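Side-chain contacts in pyridine synthase TbtD (Thermobispora bispora, PDB 5WA4), which probably catalyses the formal [4+2] aza-cycloaddition that builds the pyridine core of the thiopeptide thiomuracin, working on a leader-peptide-bearing precursor: residues D214-A217 / F223-R226; E225-V230 / A347-I352. All blocks are in the same frame, centred on the assembly; numbering follows the deposited sequence.

Interaction 1 (D214-A217 / F223-R226)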
# COMPACT_ATOMS: atom_id res chain seq x y z
N ASP E 214 14.30 23.66 -20.51
CA ASP E 214 14.44 24.49 -21.71
C ASP E 214 14.89 25.91 -21.35
O ASP E 214 15.84 26.43 -21.91
CB ASP E 214 13.12 24.57 -22.50
CG ASP E 214 12.82 23.30 -23.29
OD1 ASP E 214 13.50 22.28 -23.06
OD2 ASP E 214 11.89 23.32 -24.12
N HIS E 215 14.18 26.54 -20.42
CA HIS E 215 14.55 27.86 -19.94
C HIS E 215 15.97 27.89 -19.42
O HIS E 215 16.65 28.91 -19.48
CB HIS E 215 13.61 28.32 -18.82
CG HIS E 215 14.06 29.58 -18.15
ND1 HIS E 215 13.98 30.81 -18.75
CD2 HIS E 215 14.65 29.78 -16.95
CE1 HIS E 215 14.47 31.73 -17.93
NE2 HIS E 215 14.88 31.13 -16.83
N TYR E 216 16.44 26.77 -18.89
CA TYR E 216 17.82 26.71 -18.46
C TYR E 216 18.76 26.80 -19.67
O TYR E 216 19.62 27.69 -19.73
CB TYR E 216 18.11 25.44 -17.66
CG TYR E 216 19.58 25.30 -17.38
CD1 TYR E 216 20.22 26.13 -16.46
CD2 TYR E 216 20.34 24.37 -18.08
CE1 TYR E 216 21.58 26.01 -16.22
CE2 TYR E 216 21.68 24.25 -17.85
CZ TYR E 216 22.30 25.06 -16.92
OH TYR E 216 23.65 24.91 -16.73
N ALA E 217 18.59 25.90 -20.63
CA ALA E 217 19.54 25.77 -21.73
C ALA E 217 19.62 27.02 -22.61
O ALA E 217 20.67 27.29 -23.21
CB ALA E 217 19.21 24.55 -22.57
N PHE E 223 23.83 31.05 -16.17
CA PHE E 223 23.62 30.30 -14.93
C PHE E 223 24.89 29.62 -14.44
O PHE E 223 25.22 29.70 -13.27
CB PHE E 223 22.52 29.24 -15.10
CG PHE E 223 21.13 29.78 -14.94
CD1 PHE E 223 20.60 29.99 -13.69
CD2 PHE E 223 20.37 30.10 -16.05
CE1 PHE E 223 19.33 30.50 -13.54
CE2 PHE E 223 19.11 30.60 -15.90
CZ PHE E 223 18.59 30.82 -14.65
N THR E 224 25.59 28.93 -15.34
CA THR E 224 26.77 28.17 -14.96
C THR E 224 27.85 29.06 -14.40
O THR E 224 28.54 28.70 -13.45
CB THR E 224 27.36 27.40 -16.14
OG1 THR E 224 27.48 28.29 -17.26
CG2 THR E 224 26.51 26.21 -16.50
N GLU E 225 28.01 30.24 -15.00
CA GLU E 225 29.12 31.09 -14.59
C GLU E 225 28.77 31.93 -13.35
O GLU E 225 29.68 32.38 -12.64
CB GLU E 225 29.60 31.94 -15.77
CG GLU E 225 30.53 31.12 -16.70
CD GLU E 225 30.79 31.78 -18.04
OE1 GLU E 225 30.08 32.75 -18.38
OE2 GLU E 225 31.69 31.31 -18.77
N ARG E 226 27.48 32.11 -13.06
CA ARG E 226 27.13 32.66 -11.75
C ARG E 226 27.25 31.60 -10.63
O ARG E 226 27.57 31.93 -9.49
CB ARG E 226 25.73 33.24 -11.76
CG ARG E 226 25.52 34.14 -10.58
CD ARG E 226 24.11 34.60 -10.45
NE ARG E 226 24.00 35.52 -9.32
CZ ARG E 226 24.35 36.80 -9.37
NH1 ARG E 226 24.84 37.30 -10.50
NH2 ARG E 226 24.20 37.59 -8.31
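Y216 and F223 lie alongside each other and point opposite ways, each reaching from its own helix past the other's ring. Their centroids are 5.7 Å apart and the ring planes are inclined to each other by 47°. One side of the tyrosine ring does the touching: Y216 CE1 sits 3.5 Å from F223 CB, and Y216 CD1 comes within 4.0 Å of F223 CD2. With CG anti to the backbone N (chi1 172°), Y216 sends its ring toward the start of helix 220-235, alongside F223. Its hydroxyl thereby arrives at T224, whose methyl CG2 lies near the plane of the tyrosine ring, at its edge; the two side chains cross at about a right angle. The threonine hydroxyl is engaged in its own helix, bonding back to the carbonyl of R220. F223 leaves its helix toward 214-217, and its CZ lies 4.3 Å from H215 NE2, the imidazole nitrogen standing at the edge of the phenyl ring. Helix 332-352 covers the pair through L341, which touches both Y216 and F223. The bound peptide packs an apolar side chain on F223 and its backbone on H215. The segments belong to two consecutive helices separated by a short link that changes direction, and no hydrogen bond crosses between them. The polar ends have other partners: H215 ND1 bonds to R218, H215 NE2 weakly to the peptide backbone, and Y216 OH to D348. Apolar contact, ring carbons and F223 CB together, therefore accounts for the join across these two segments, while its hydroxyl ties Y216 to a third helix.

Interaction 2 (E225-V230 / A347-I352)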
# COMPACT_ATOMS: atom_id res chain seq x y z
N GLU E 225 28.01 30.24 -15.00
CA GLU E 225 29.12 31.09 -14.59
C GLU E 225 28.77 31.93 -13.35
O GLU E 225 29.68 32.38 -12.64
CB GLU E 225 29.60 31.94 -15.77
CG GLU E 225 30.53 31.12 -16.70
CD GLU E 225 30.79 31.78 -18.04
OE1 GLU E 225 30.08 32.75 -18.38
OE2 GLU E 225 31.69 31.31 -18.77
N ARG E 226 27.48 32.11 -13.06
CA ARG E 226 27.13 32.66 -11.75
C ARG E 226 27.25 31.60 -10.63
O ARG E 226 27.57 31.93 -9.49
CB ARG E 226 25.73 33.24 -11.76
CG ARG E 226 25.52 34.14 -10.58
CD ARG E 226 24.11 34.60 -10.45
NE ARG E 226 24.00 35.52 -9.32
CZ ARG E 226 24.35 36.80 -9.37
NH1 ARG E 226 24.84 37.30 -10.50
NH2 ARG E 226 24.20 37.59 -8.31
N LEU E 227 27.02 30.33 -10.95
CA LEU E 227 27.13 29.28 -9.96
C LEU E 227 28.60 29.04 -9.60
O LEU E 227 28.94 28.91 -8.42
CB LEU E 227 26.46 27.99 -10.47
CG LEU E 227 26.64 26.72 -9.64
CD1 LEU E 227 25.33 25.97 -9.61
CD2 LEU E 227 27.72 25.82 -10.19
N ILE E 228 29.47 28.99 -10.60
CA ILE E 228 30.91 29.03 -10.37
C ILE E 228 31.33 30.24 -9.51
O ILE E 228 32.19 30.12 -8.64
CB ILE E 228 31.69 29.09 -11.70
CG1 ILE E 228 31.41 27.84 -12.53
CG2 ILE E 228 33.17 29.20 -11.45
CD1 ILE E 228 32.15 27.81 -13.84
N ALA E 229 30.69 31.38 -9.73
CA ALA E 229 31.03 32.59 -8.98
C ALA E 229 30.44 32.60 -7.55
O ALA E 229 31.07 33.15 -6.63
CB ALA E 229 30.58 33.82 -9.76
N VAL E 230 29.25 32.04 -7.37
CA VAL E 230 28.62 31.99 -6.05
C VAL E 230 29.34 30.99 -5.16
O VAL E 230 29.56 31.23 -3.96
CB VAL E 230 27.12 31.62 -6.13
CG1 VAL E 230 26.63 31.01 -4.83
CG2 VAL E 230 26.32 32.84 -6.45
N ALA E 347 24.98 20.51 -12.39
CA ALA E 347 25.21 19.31 -13.18
C ALA E 347 26.15 19.61 -14.35
O ALA E 347 26.98 18.77 -14.75
CB ALA E 347 23.89 18.73 -13.69
N ASP E 348 26.05 20.82 -14.88
CA ASP E 348 26.91 21.19 -15.99
C ASP E 348 28.33 21.39 -15.52
O ASP E 348 29.24 20.71 -15.98
CB ASP E 348 26.39 22.45 -16.68
CG ASP E 348 25.60 22.13 -17.93
OD1 ASP E 348 25.98 21.14 -18.62
OD2 ASP E 348 24.60 22.83 -18.21
N VAL E 349 28.49 22.31 -14.56
CA VAL E 349 29.80 22.73 -14.09
C VAL E 349 30.63 21.58 -13.56
O VAL E 349 31.81 21.48 -13.87
CB VAL E 349 29.71 23.78 -12.99
CG1 VAL E 349 31.10 24.16 -12.52
CG2 VAL E 349 28.93 25.00 -13.49
N TYR E 350 30.00 20.70 -12.78
CA TYR E 350 30.70 19.63 -12.08
C TYR E 350 30.68 18.31 -12.86
O TYR E 350 31.30 17.32 -12.46
CB TYR E 350 30.13 19.45 -10.66
CG TYR E 350 30.40 20.69 -9.83
CD1 TYR E 350 31.68 20.98 -9.36
CD2 TYR E 350 29.39 21.61 -9.55
CE1 TYR E 350 31.94 22.13 -8.63
CE2 TYR E 350 29.64 22.76 -8.81
CZ TYR E 350 30.92 23.01 -8.35
OH TYR E 350 31.17 24.16 -7.62
N GLY E 351 29.99 18.31 -13.99
CA GLY E 351 30.02 17.17 -14.89
C GLY E 351 31.16 17.29 -15.89
O GLY E 351 31.78 16.29 -16.24
N ILE E 352 31.45 18.52 -16.33
CA ILE E 352 32.44 18.77 -17.38
C ILE E 352 33.89 18.56 -16.88
O ILE E 352 34.77 18.13 -17.64
CB ILE E 352 32.26 20.20 -17.98
CG1 ILE E 352 31.04 20.24 -18.90
CG2 ILE E 352 33.47 20.63 -18.78
CD1 ILE E 352 30.68 21.62 -19.42
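L227 overlaps V349 and CE2 of the Y350 ring with a single methyl, CD2. That methyl lies 3.6 Å from V349 CG2 and 3.9 Å from Y350 CE2, so one branch of the leucine spans two consecutive residues of helix 332-352. The leucine and valine side chains run past one another from opposing helices. V349 points toward helix 220-235 and places CG2 between L227 CD2 and I228 CG1, while V349 CG1 is given to I228, 3.7 Å from I228 CG1. V349 CG1 also stands 4.1 Å above the plane of the Y350 ring, over its centre, a neighbour on its own helix that backs this face of the tyrosine. With chi1 at -65° and CG anti to the carbonyl carbon, Y350 lays its ring under V349 CG1, where CE2 can meet the leucine methyl. The short helix axes pass 10.0 Å apart at 77°, nearly perpendicular, which keeps the meeting area small. Beyond it, L227 also packs on A345 and A346, and Y350 reaches H177 of helix 164-178 and L184 of helix 184-201. Burial falls off from L227, which is enclosed, to I228, which is exposed. No hydrogen bond joins the two segments; this crossing rests on apolar contacts, aliphatic plus one tyrosine ring carbon, so shape and the exclusion of water, more than directional bonding, probably set how the helices fit.

Helix 220-235 serves both contacts, whose centres are about 9 Å apart. Interaction 1 joins it to its sequence neighbour, helix 205-218, in a buried aromatic contact beside the bound peptide; interaction 2 sets it across helix 332-352, more than a hundred residues further on, in a mainly aliphatic contact that runs out to the surface. They meet at D348: Y216 OH lies 2.7 Å from D348 OD2, a probable hydrogen bond, and T224 CG2 packs on D348 CB. Both also touch the second subunit through charged residues of their segments: D214 pairs with R188, and D348 with R220, of that other copy, each in a salt bridge.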